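Local coordinates for protein alpha-1,3-glucanase (Streptomyces thermodiastaticus, PDB 7C7D) that hydrolyses alpha-1,3-glucosidic linkages of alpha-1,3-glucan, as a thermostable glycosidase of family GH87, at residues 408-412 with 443-447; 472-478 with 500-506; 511-517 with 536-541; 529-535 with 552-558. All coordinates share one frame. Residue numbers count along the deposited sequence, not the author numbering.

Interaction 1. Residues 408-412 with 443-447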
loop_
_atom_site.group_PDB
_atom_site.type_symbol
_atom_site.label_atom_id
_atom_site.label_comp_id
_atom_site.label_asym_id
_atom_site.label_seq_id
_atom_site.Cartn_x
_atom_site.Cartn_y
_atom_site.Cartn_z
ATOM N N ALA A 408 5.720 2.209 -6.890
ATOM C CA ALA A 408 6.942 2.776 -7.449
ATOM C C ALA A 408 7.739 1.678 -8.131
ATOM O O ALA A 408 8.065 0.659 -7.510
ATOM C CB ALA A 408 7.799 3.419 -6.357
ATOM N N ILE A 409 8.067 1.896 -9.402
ATOM C CA ILE A 409 8.929 1.003 -10.163
ATOM C C ILE A 409 10.221 1.756 -10.433
ATOM O O ILE A 409 10.247 2.674 -11.262
ATOM C CB ILE A 409 8.279 0.570 -11.483
ATOM C CG1 ILE A 409 6.858 0.027 -11.251
ATOM C CG2 ILE A 409 9.183 -0.420 -12.216
ATOM C CD1 ILE A 409 6.770 -1.165 -10.319
ATOM N N TYR A 410 11.297 1.378 -9.742
ATOM C CA TYR A 410 12.609 1.987 -9.948
ATOM C C TYR A 410 13.442 0.999 -10.756
ATOM O O TYR A 410 13.953 0.013 -10.217
ATOM C CB TYR A 410 13.288 2.310 -8.621
ATOM C CG TYR A 410 12.469 3.134 -7.657
ATOM C CD1 TYR A 410 12.262 4.499 -7.852
ATOM C CD2 TYR A 410 11.929 2.542 -6.523
ATOM C CE1 TYR A 410 11.502 5.244 -6.934
ATOM C CE2 TYR A 410 11.189 3.263 -5.614
ATOM C CZ TYR A 410 10.978 4.604 -5.814
ATOM O OH TYR A 410 10.233 5.289 -4.879
ATOM N N GLY A 411 13.557 1.253 -12.056
ATOM C CA GLY A 411 14.298 0.376 -12.940
ATOM C C GLY A 411 13.560 -0.928 -13.210
ATOM O O GLY A 411 12.368 -1.074 -12.944
ATOM N N GLY A 412 14.304 -1.892 -13.747
ATOM C CA GLY A 412 13.760 -3.204 -14.036
ATOM C C GLY A 412 13.349 -3.364 -15.491
ATOM O O GLY A 412 13.320 -2.417 -16.279
ATOM N N PHE A 443 22.601 -0.304 -9.974
ATOM C CA PHE A 443 21.207 -0.123 -10.338
ATOM C C PHE A 443 21.003 -0.493 -11.800
ATOM O O PHE A 443 21.881 -0.287 -12.641
ATOM C CB PHE A 443 20.816 1.336 -10.117
ATOM C CG PHE A 443 19.400 1.661 -10.504
ATOM C CD1 PHE A 443 18.329 1.175 -9.762
ATOM C CD2 PHE A 443 19.135 2.474 -11.599
ATOM C CE1 PHE A 443 17.019 1.481 -10.114
ATOM C CE2 PHE A 443 17.829 2.794 -11.947
ATOM C CZ PHE A 443 16.773 2.297 -11.206
ATOM N N HIS A 444 19.834 -1.048 -12.096
ATOM C CA HIS A 444 19.494 -1.452 -13.461
ATOM C C HIS A 444 18.321 -0.628 -13.961
ATOM O O HIS A 444 17.172 -0.873 -13.557
ATOM C CB HIS A 444 19.181 -2.941 -13.495
ATOM C CG HIS A 444 20.373 -3.774 -13.163
ATOM N ND1 HIS A 444 21.202 -4.302 -14.128
ATOM C CD2 HIS A 444 20.924 -4.107 -11.970
ATOM C CE1 HIS A 444 22.194 -4.952 -13.545
ATOM N NE2 HIS A 444 22.049 -4.849 -12.236
ATOM N N PRO A 445 18.557 0.355 -14.826
ATOM C CA PRO A 445 17.472 1.243 -15.263
ATOM C C PRO A 445 16.402 0.509 -16.058
ATOM O O PRO A 445 16.570 -0.630 -16.497
ATOM C CB PRO A 445 18.187 2.281 -16.133
ATOM C CG PRO A 445 19.618 2.215 -15.724
ATOM C CD PRO A 445 19.872 0.793 -15.324
ATOM N N LEU A 446 15.273 1.202 -16.235
ATOM C CA LEU A 446 14.136 0.643 -16.957
ATOM C C LEU A 446 14.564 0.119 -18.323
ATOM O O LEU A 446 15.316 0.774 -19.054
ATOM C CB LEU A 446 13.075 1.728 -17.146
ATOM C CG LEU A 446 12.500 2.334 -15.863
ATOM C CD1 LEU A 446 11.862 3.689 -16.155
ATOM C CD2 LEU A 446 11.492 1.398 -15.211
ATOM N N ALA A 447 14.080 -1.076 -18.664
ATOM C CA ALA A 447 14.423 -1.702 -19.934
ATOM C C ALA A 447 13.233 -2.499 -20.451
ATOM O O ALA A 447 12.358 -2.926 -19.690
ATOM C CB ALA A 447 15.646 -2.620 -19.813
#
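Ile-409, in strand 407-410, is the first residue to touch segment 443-447: its CG2 lies 4.2 Å from CD2 of Leu-446, and both side chains also pack on Ile-434 of the next strand. Tyr-410 follows on the other face. Its CB is 4.1 Å from CE1 of Phe-443, while its carbonyl O meets the edge of that ring, 3.4 Å from CE1; the phenol itself leads off to a hydrogen bond with Asp-377. These strands stack in parallel register as successive coils of a parallel beta-helix, the fold of the pectate lyase-like family. Segment 443-447 belongs to the long loop that leaves strand 432-435, one coil further on, and bends back over the end of strand 407-410. The closest CA pair is Gly-411 and Pro-445, 4.0 Å apart; CA of Gly-411 also makes a CH...O contact of 3.2 Å with O of His-444. A beta-carbon here would sit 2.1 Å from His-444 O and 2.7 Å from Phe-443 CZ, and phi is positive (73°), so two independent criteria favour glycine. Gly-412 then bonds through both of its polar backbone atoms: its N donates to O of His-444 (3.0 Å, 154° at the hydrogen), and its O accepts from N of Ala-447 (2.8 Å, 145°), with CA of Leu-446 approaching the same O to 3.2 Å.

Interaction 2. Residues 472-478 with 500-506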
loop_
_atom_site.group_PDB
_atom_site.type_symbol
_atom_site.label_atom_id
_atom_site.label_comp_id
_atom_site.label_asym_id
_atom_site.label_seq_id
_atom_site.Cartn_x
_atom_site.Cartn_y
_atom_site.Cartn_z
ATOM N N GLY A 472 2.591 14.629 -9.752
ATOM C CA GLY A 472 1.301 14.277 -10.305
ATOM C C GLY A 472 0.833 12.892 -9.891
ATOM O O GLY A 472 1.528 12.135 -9.209
ATOM N N ALA A 473 -0.386 12.568 -10.329
ATOM C CA ALA A 473 -0.974 11.267 -10.031
ATOM C C ALA A 473 -0.136 10.127 -10.595
ATOM O O ALA A 473 0.065 9.105 -9.925
ATOM C CB ALA A 473 -2.394 11.201 -10.585
ATOM N N LEU A 474 0.336 10.265 -11.830
ATOM C CA LEU A 474 1.154 9.240 -12.458
ATOM C C LEU A 474 2.357 9.951 -13.043
ATOM O O LEU A 474 2.195 10.876 -13.842
ATOM C CB LEU A 474 0.368 8.521 -13.565
ATOM C CG LEU A 474 0.969 7.260 -14.185
ATOM C CD1 LEU A 474 -0.136 6.422 -14.805
ATOM C CD2 LEU A 474 2.031 7.589 -15.217
ATOM N N ARG A 475 3.558 9.541 -12.650
ATOM C CA ARG A 475 4.744 10.173 -13.202
ATOM C C ARG A 475 5.684 9.170 -13.848
ATOM O O ARG A 475 5.810 8.022 -13.407
ATOM C CB ARG A 475 5.489 11.052 -12.191
ATOM C CG ARG A 475 6.391 10.334 -11.220
ATOM C CD ARG A 475 7.174 11.371 -10.396
ATOM N NE ARG A 475 8.193 10.733 -9.571
ATOM C CZ ARG A 475 7.946 10.173 -8.393
ATOM N NH1 ARG A 475 6.724 10.201 -7.870
ATOM N NH2 ARG A 475 8.936 9.589 -7.729
ATOM N N VAL A 476 6.327 9.634 -14.919
ATOM C CA VAL A 476 7.481 8.982 -15.523
ATOM C C VAL A 476 8.665 9.898 -15.265
ATOM O O VAL A 476 8.628 11.085 -15.618
ATOM C CB VAL A 476 7.286 8.722 -17.025
ATOM C CG1 VAL A 476 8.508 8.011 -17.599
ATOM C CG2 VAL A 476 6.022 7.905 -17.265
ATOM N N ASP A 477 9.709 9.355 -14.634
ATOM C CA ASP A 477 10.752 10.160 -14.002
ATOM C C ASP A 477 12.124 9.662 -14.454
ATOM O O ASP A 477 12.614 8.635 -13.977
ATOM C CB ASP A 477 10.582 10.054 -12.492
ATOM C CG ASP A 477 11.399 11.068 -11.715
ATOM O OD1 ASP A 477 12.362 11.644 -12.271
ATOM O OD2 ASP A 477 11.074 11.268 -10.515
ATOM N N SER A 478 12.757 10.399 -15.367
ATOM C CA SER A 478 14.079 10.044 -15.888
ATOM C C SER A 478 15.187 10.563 -14.962
ATOM O O SER A 478 16.096 11.293 -15.365
ATOM C CB SER A 478 14.226 10.629 -17.283
ATOM O OG SER A 478 13.981 12.025 -17.227
ATOM N N SER A 500 -1.587 17.684 -10.663
ATOM C CA SER A 500 -1.618 17.262 -12.052
ATOM C C SER A 500 -1.975 15.784 -12.175
ATOM O O SER A 500 -1.871 15.008 -11.224
ATOM C CB SER A 500 -0.264 17.522 -12.701
ATOM O OG SER A 500 0.752 16.978 -11.879
ATOM N N ALA A 501 -2.383 15.399 -13.384
ATOM C CA ALA A 501 -2.719 14.001 -13.679
ATOM C C ALA A 501 -1.472 13.232 -14.105
ATOM O O ALA A 501 -0.980 12.376 -13.366
ATOM C CB ALA A 501 -3.847 13.927 -14.713
ATOM N N PHE A 502 -0.945 13.532 -15.288
ATOM C CA PHE A 502 0.266 12.896 -15.798
ATOM C C PHE A 502 1.437 13.856 -15.645
ATOM O O PHE A 502 1.329 15.028 -16.020
ATOM C CB PHE A 502 0.115 12.546 -17.282
ATOM C CG PHE A 502 -0.980 11.559 -17.577
ATOM C CD1 PHE A 502 -0.785 10.201 -17.374
ATOM C CD2 PHE A 502 -2.203 11.988 -18.080
ATOM C CE1 PHE A 502 -1.786 9.291 -17.650
ATOM C CE2 PHE A 502 -3.213 11.077 -18.362
ATOM C CZ PHE A 502 -3.002 9.725 -18.138
ATOM N N GLU A 503 2.558 13.359 -15.118
ATOM C CA GLU A 503 3.762 14.161 -14.959
ATOM C C GLU A 503 4.933 13.465 -15.635
ATOM O O GLU A 503 5.136 12.260 -15.457
ATOM C CB GLU A 503 4.080 14.369 -13.476
ATOM C CG GLU A 503 5.387 15.111 -13.248
ATOM C CD GLU A 503 5.825 15.155 -11.800
ATOM O OE1 GLU A 503 5.244 14.442 -10.950
ATOM O OE2 GLU A 503 6.779 15.911 -11.518
ATOM N N PHE A 504 5.691 14.226 -16.417
ATOM C CA PHE A 504 6.901 13.738 -17.064
ATOM C C PHE A 504 8.031 14.643 -16.608
ATOM O O PHE A 504 7.980 15.857 -16.810
ATOM C CB PHE A 504 6.713 13.735 -18.583
ATOM C CG PHE A 504 5.480 12.997 -18.996
ATOM C CD1 PHE A 504 5.422 11.624 -18.883
ATOM C CD2 PHE A 504 4.341 13.675 -19.392
ATOM C CE1 PHE A 504 4.273 10.929 -19.211
ATOM C CE2 PHE A 504 3.189 12.991 -19.719
ATOM C CZ PHE A 504 3.156 11.612 -19.639
ATOM N N VAL A 505 9.018 14.067 -15.928
ATOM C CA VAL A 505 9.984 14.877 -15.205
ATOM C C VAL A 505 11.320 14.152 -15.210
ATOM O O VAL A 505 11.383 12.926 -15.308
ATOM C CB VAL A 505 9.471 15.168 -13.771
ATOM C CG1 VAL A 505 9.370 13.886 -12.950
ATOM C CG2 VAL A 505 10.334 16.202 -13.061
ATOM N N SER A 506 12.397 14.922 -15.112
ATOM C CA SER A 506 13.712 14.387 -14.786
ATOM C C SER A 506 14.011 14.963 -13.406
ATOM O O SER A 506 14.514 16.081 -13.272
ATOM C CB SER A 506 14.726 14.785 -15.838
ATOM O OG SER A 506 15.925 14.046 -15.698
#
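Glu-503 extends over Arg-475 and the start of the neighbouring strand, its OE1 3.6 Å from CB of Arg-475 and accepting a hydrogen bond from N of Gly-472 (2.9 Å). The two strands are consecutive members of one parallel sheet of the beta-helix, with short axes 4.7 Å apart and 13° from parallel. Alternating bonds fix the register: Leu-474 N to Ala-501 O (2.9 Å), Glu-503 N to Leu-474 O (2.8 Å), Val-476 N to Glu-503 O (2.9 Å) and Val-505 N to Val-476 O (3.0 Å). On the face turned to the interior, CB of Leu-474 lies 4.3 Å from CD1 of Phe-502, and CB of Val-476 meets the ring edge of Phe-504, 3.9 Å from its CD1; Ile-489 packs against both aliphatic residues. The opposite face is polar as well as apolar: NE of Arg-475 forms a salt bridge with OD2 of Asp-477 (3.1 Å), whose OD1 accepts from N of Gly-507, while Arg-475 NH1 bonds Ser-430 and Asn-405. At the far end, OG of Ser-506 donates to O of Ser-478 at 2.8 Å.

Interaction 3. Residues 511-517 with 536-541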
loop_
_atom_site.group_PDB
_atom_site.type_symbol
_atom_site.label_atom_id
_atom_site.label_comp_id
_atom_site.label_asym_id
_atom_site.label_seq_id
_atom_site.Cartn_x
_atom_site.Cartn_y
_atom_site.Cartn_z
ATOM N N GLY A 511 18.184 16.638 -16.529
ATOM C CA GLY A 511 17.799 16.845 -17.914
ATOM C C GLY A 511 17.831 15.619 -18.798
ATOM O O GLY A 511 18.020 15.753 -20.010
ATOM N N HIS A 512 17.630 14.428 -18.239
ATOM C CA HIS A 512 17.549 13.231 -19.064
ATOM C C HIS A 512 16.180 13.147 -19.727
ATOM O O HIS A 512 15.157 13.522 -19.143
ATOM C CB HIS A 512 17.762 11.981 -18.214
ATOM C CG HIS A 512 19.043 11.985 -17.445
ATOM N ND1 HIS A 512 20.279 11.986 -18.057
ATOM C CD2 HIS A 512 19.280 11.990 -16.112
ATOM C CE1 HIS A 512 21.223 11.995 -17.132
ATOM N NE2 HIS A 512 20.644 11.995 -15.945
ATOM N N ALA A 513 16.154 12.613 -20.947
ATOM C CA ALA A 513 14.921 12.600 -21.725
ATOM C C ALA A 513 13.896 11.617 -21.164
ATOM O O ALA A 513 14.220 10.479 -20.801
ATOM C CB ALA A 513 15.216 12.235 -23.178
ATOM N N VAL A 514 12.648 12.070 -21.102
ATOM C CA VAL A 514 11.498 11.184 -21.007
ATOM C C VAL A 514 11.022 10.988 -22.439
ATOM O O VAL A 514 10.591 11.940 -23.097
ATOM C CB VAL A 514 10.394 11.771 -20.119
ATOM C CG1 VAL A 514 9.125 10.936 -20.246
ATOM C CG2 VAL A 514 10.854 11.827 -18.672
ATOM N N LYS A 515 11.130 9.759 -22.931
ATOM C CA LYS A 515 10.833 9.449 -24.322
ATOM C C LYS A 515 10.303 8.026 -24.367
ATOM O O LYS A 515 10.326 7.308 -23.365
ATOM C CB LYS A 515 12.092 9.585 -25.184
ATOM C CG LYS A 515 13.291 8.838 -24.613
ATOM C CD LYS A 515 14.470 8.838 -25.574
ATOM C CE LYS A 515 15.645 8.062 -24.992
ATOM N NZ LYS A 515 16.679 7.759 -26.018
ATOM N N ASN A 516 9.815 7.622 -25.543
ATOM C CA ASN A 516 9.250 6.285 -25.738
ATOM C C ASN A 516 8.006 6.069 -24.888
ATOM O O ASN A 516 7.664 4.932 -24.548
ATOM C CB ASN A 516 10.265 5.162 -25.497
ATOM C CG ASN A 516 11.572 5.395 -26.221
ATOM O OD1 ASN A 516 11.585 5.693 -27.413
ATOM N ND2 ASN A 516 12.683 5.250 -25.505
ATOM N N VAL A 517 7.314 7.155 -24.556
ATOM C CA VAL A 517 6.123 7.107 -23.719
ATOM C C VAL A 517 4.895 7.286 -24.594
ATOM O O VAL A 517 4.828 8.221 -25.401
ATOM C CB VAL A 517 6.163 8.204 -22.641
ATOM C CG1 VAL A 517 4.822 8.290 -21.891
ATOM C CG2 VAL A 517 7.309 7.961 -21.682
ATOM N N ALA A 536 10.453 17.465 -18.291
ATOM C CA ALA A 536 11.658 16.873 -18.838
ATOM C C ALA A 536 11.724 17.132 -20.332
ATOM O O ALA A 536 10.688 17.285 -20.981
ATOM C CB ALA A 536 11.637 15.358 -18.632
ATOM N N PRO A 537 12.916 17.188 -20.917
ATOM C CA PRO A 537 13.016 17.111 -22.377
ATOM C C PRO A 537 12.599 15.724 -22.842
ATOM O O PRO A 537 12.565 14.767 -22.068
ATOM C CB PRO A 537 14.504 17.356 -22.641
ATOM C CG PRO A 537 15.182 16.876 -21.384
ATOM C CD PRO A 537 14.237 17.179 -20.259
ATOM N N GLY A 538 12.272 15.625 -24.130
ATOM C CA GLY A 538 11.928 14.336 -24.704
ATOM C C GLY A 538 10.701 14.393 -25.591
ATOM O O GLY A 538 10.500 15.374 -26.314
ATOM N N GLU A 539 9.876 13.349 -25.554
ATOM C CA GLU A 539 8.687 13.290 -26.390
ATOM C C GLU A 539 7.736 12.242 -25.835
ATOM O O GLU A 539 8.156 11.257 -25.221
ATOM C CB GLU A 539 9.025 12.974 -27.858
ATOM C CG GLU A 539 9.875 11.718 -28.082
ATOM C CD GLU A 539 9.071 10.420 -28.071
ATOM O OE1 GLU A 539 9.679 9.341 -27.840
ATOM O OE2 GLU A 539 7.833 10.474 -28.290
ATOM N N ALA A 540 6.449 12.456 -26.083
ATOM C CA ALA A 540 5.438 11.470 -25.747
ATOM C C ALA A 540 4.258 11.642 -26.684
ATOM O O ALA A 540 4.018 12.734 -27.206
ATOM C CB ALA A 540 4.964 11.612 -24.301
ATOM N N THR A 541 3.523 10.558 -26.882
ATOM C CA THR A 541 2.321 10.566 -27.700
ATOM C C THR A 541 1.110 10.335 -26.814
ATOM O O THR A 541 1.122 9.450 -25.951
ATOM C CB THR A 541 2.399 9.466 -28.757
ATOM O OG1 THR A 541 3.534 9.709 -29.592
ATOM C CG2 THR A 541 1.134 9.436 -29.617
HETATM O O HOH W 1 9.819 6.486 -29.491
HETATM O O HOH W 2 6.272 8.240 -27.859
#
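Glu-539, Pro-537 and Val-517 bury the most surface here (66, 63 and 58 Å²), in a contact joining adjacent coils of the parallel beta-helix where the chain turns a corner at Asn-516. Pro-537 lies beside the start of segment 511-517, ahead of the corner: its CG is 3.3 Å from O of Gly-511, and its own O accepts from N of Val-514 (2.9 Å). The next residue, Gly-538, has CA 3.2 Å from O of Val-514; a beta-carbon there would clash with that oxygen at 1.8 Å. Val-514 O also accepts from Glu-539 N (2.9 Å), which sets the parallel register ahead of the corner. Beyond it, Val-517 turns its side chain toward the coil interior, CB 4.0 Å from CB of Ala-540, and packs on Phe-504 and Ile-489; its O accepts from N of Thr-541 (3.1 Å). Glu-539 spans the corner, between the paired bonds at Val-514 and this single bond. With chi1 and chi2 both p, its side chain folds back so that OE1 accepts from N of Asn-516 at 2.9 Å and a nearly straight 173°. Its other oxygen, OE2, is linked to O of Val-517 through a water that donates to both, at 2.8 Å to OE2 and 2.9 Å to O.

Interaction 4. Residues 529-535 with 552-558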
loop_
_atom_site.group_PDB
_atom_site.type_symbol
_atom_site.label_atom_id
_atom_site.label_comp_id
_atom_site.label_asym_id
_atom_site.label_seq_id
_atom_site.Cartn_x
_atom_site.Cartn_y
_atom_site.Cartn_z
ATOM N N THR A 529 -4.769 20.990 -11.302
ATOM C CA THR A 529 -3.974 21.872 -12.149
ATOM C C THR A 529 -4.039 21.457 -13.617
ATOM O O THR A 529 -4.930 21.909 -14.343
ATOM C CB THR A 529 -2.531 21.984 -11.637
ATOM O OG1 THR A 529 -1.941 20.684 -11.560
ATOM C CG2 THR A 529 -2.496 22.633 -10.249
ATOM N N VAL A 530 -3.122 20.601 -14.068
ATOM C CA VAL A 530 -2.986 20.299 -15.489
ATOM C C VAL A 530 -3.109 18.802 -15.739
ATOM O O VAL A 530 -2.735 17.971 -14.905
ATOM C CB VAL A 530 -1.670 20.850 -16.085
ATOM C CG1 VAL A 530 -1.633 22.366 -15.979
ATOM C CG2 VAL A 530 -0.458 20.236 -15.385
ATOM N N VAL A 531 -3.612 18.460 -16.928
ATOM C CA VAL A 531 -3.658 17.051 -17.323
ATOM C C VAL A 531 -2.252 16.511 -17.578
ATOM O O VAL A 531 -1.936 15.371 -17.212
ATOM C CB VAL A 531 -4.602 16.856 -18.526
ATOM C CG1 VAL A 531 -4.590 15.405 -18.981
ATOM C CG2 VAL A 531 -6.008 17.284 -18.137
ATOM N N VAL A 532 -1.386 17.316 -18.190
ATOM C CA VAL A 532 -0.015 16.929 -18.499
ATOM C C VAL A 532 0.921 17.990 -17.938
ATOM O O VAL A 532 0.861 19.159 -18.343
ATOM C CB VAL A 532 0.228 16.754 -20.007
ATOM C CG1 VAL A 532 1.701 16.430 -20.265
ATOM C CG2 VAL A 532 -0.663 15.660 -20.574
ATOM N N GLN A 533 1.789 17.579 -17.011
ATOM C CA GLN A 533 2.821 18.429 -16.428
ATOM C C GLN A 533 4.149 17.925 -16.992
ATOM O O GLN A 533 4.683 16.916 -16.526
ATOM C CB GLN A 533 2.765 18.320 -14.910
ATOM C CG GLN A 533 3.770 19.177 -14.159
ATOM C CD GLN A 533 3.639 19.019 -12.657
ATOM O OE1 GLN A 533 2.545 19.141 -12.099
ATOM N NE2 GLN A 533 4.751 18.744 -11.993
ATOM N N ALA A 534 4.648 18.596 -18.031
ATOM C CA ALA A 534 5.827 18.160 -18.775
ATOM C C ALA A 534 7.011 19.045 -18.408
ATOM O O ALA A 534 7.054 20.227 -18.768
ATOM C CB ALA A 534 5.570 18.197 -20.278
ATOM N N GLU A 535 7.980 18.463 -17.706
ATOM C CA GLU A 535 9.131 19.198 -17.216
ATOM C C GLU A 535 10.461 18.581 -17.616
ATOM O O GLU A 535 11.509 19.132 -17.267
ATOM C CB GLU A 535 9.064 19.328 -15.695
ATOM C CG GLU A 535 7.853 20.093 -15.247
ATOM C CD GLU A 535 7.802 20.230 -13.756
ATOM O OE1 GLU A 535 7.280 19.306 -13.104
ATOM O OE2 GLU A 535 8.308 21.245 -13.237
ATOM N N ALA A 552 -6.593 24.205 -14.257
ATOM C CA ALA A 552 -5.692 25.251 -14.741
ATOM C C ALA A 552 -5.482 25.236 -16.248
ATOM O O ALA A 552 -5.643 26.275 -16.891
ATOM C CB ALA A 552 -4.343 25.202 -14.006
ATOM N N ALA A 553 -5.114 24.096 -16.829
ATOM C CA ALA A 553 -4.848 24.010 -18.261
ATOM C C ALA A 553 -4.697 22.546 -18.645
ATOM O O ALA A 553 -4.474 21.681 -17.796
ATOM C CB ALA A 553 -3.569 24.757 -18.650
ATOM N N GLY A 554 -4.787 22.277 -19.948
ATOM C CA GLY A 554 -4.496 20.933 -20.420
ATOM C C GLY A 554 -3.045 20.542 -20.202
ATOM O O GLY A 554 -2.754 19.474 -19.651
ATOM N N ILE A 555 -2.119 21.410 -20.617
ATOM C CA ILE A 555 -0.696 21.099 -20.680
ATOM C C ILE A 555 0.101 22.232 -20.055
ATOM O O ILE A 555 -0.120 23.404 -20.378
ATOM C CB ILE A 555 -0.213 20.915 -22.132
ATOM C CG1 ILE A 555 -0.968 19.805 -22.857
ATOM C CG2 ILE A 555 1.297 20.663 -22.174
ATOM C CD1 ILE A 555 -0.641 19.745 -24.333
ATOM N N TYR A 556 1.065 21.871 -19.217
ATOM C CA TYR A 556 2.157 22.733 -18.802
ATOM C C TYR A 556 3.413 22.108 -19.387
ATOM O O TYR A 556 3.737 20.964 -19.073
ATOM C CB TYR A 556 2.227 22.759 -17.276
ATOM C CG TYR A 556 3.336 23.585 -16.680
ATOM C CD1 TYR A 556 3.169 24.942 -16.464
ATOM C CD2 TYR A 556 4.531 23.000 -16.289
ATOM C CE1 TYR A 556 4.170 25.705 -15.896
ATOM C CE2 TYR A 556 5.543 23.758 -15.719
ATOM C CZ TYR A 556 5.354 25.109 -15.524
ATOM O OH TYR A 556 6.356 25.869 -14.963
ATOM N N ASN A 557 4.083 22.824 -20.284
ATOM C CA ASN A 557 5.234 22.272 -20.998
ATOM C C ASN A 557 6.408 23.222 -20.799
ATOM O O ASN A 557 6.574 24.189 -21.545
ATOM C CB ASN A 557 4.910 22.048 -22.478
ATOM C CG ASN A 557 6.011 21.301 -23.215
ATOM O OD1 ASN A 557 7.157 21.250 -22.761
ATOM N ND2 ASN A 557 5.672 20.735 -24.366
ATOM N N CYS A 558 7.232 22.939 -19.794
ATOM C CA CYS A 558 8.315 23.838 -19.392
ATOM C C CYS A 558 9.489 22.996 -18.907
ATOM O O CYS A 558 9.702 22.832 -17.698
ATOM C CB CYS A 558 7.837 24.812 -18.306
ATOM S SG CYS A 558 6.248 25.675 -18.629
HETATM O O HOH W 3 9.406 23.671 -15.190
#
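Tyr-556 is the largest bump, burying 88 Å² where strand 553-557, the last of its parallel sheet, lies against strand 530-534 in the beta-helix. The short strand axes are 4.8 Å apart and 1° from parallel. The ring lies along Gln-533 and Glu-535, CD2 4.4 Å from CG of Gln-533 and its edge, at CE2, 4.4 Å from CG of Glu-535; Trp-588 stacks on it from outside these segments. On the same face, CG1 of Val-530 fills the hollow among CB of Ala-553 (4.1 Å), CB of Tyr-556 (4.1 Å) and CB of Ala-552 (4.4 Å), where small alanines let the valine sink in. On the inward face, CB of Val-532 meets CG1 of Ile-555 at 4.3 Å. Bonds such as Tyr-556 N to Val-532 O (2.9 Å) and Ala-534 N to Tyr-556 O (2.7 Å) hold these surfaces in register. Past the strands, Cys-558, tied by disulfide to Cys-585, receives a water's hydrogen bond on its O at 2.7 Å.

Interactions 1, 2 and 4 reach the same eleven-strand parallel sheet, whereas interaction 3 involves strand 538-550 of the other large parallel sheet. Interactions 2 and 4 are buried strand pairings, their centres 10 Å apart, and are joined by the pairing of the neighbouring strands 502-505 and 530-534, with Gln-533 N 2.8 Å from Phe-502 O. Interactions 1 and 3 are only partly buried and lie where the chain leaves a strand or turns, so their backbone bonds are few and interrupted, glycines allow close approach of the chains, and in interaction 3 a carboxylate and water add further links. Interaction 3 touches interaction 2 through Ser-478 OG, 2.7 Å from His-512 O, and adjoins interaction 4 in sequence; interaction 1 touches none of the others.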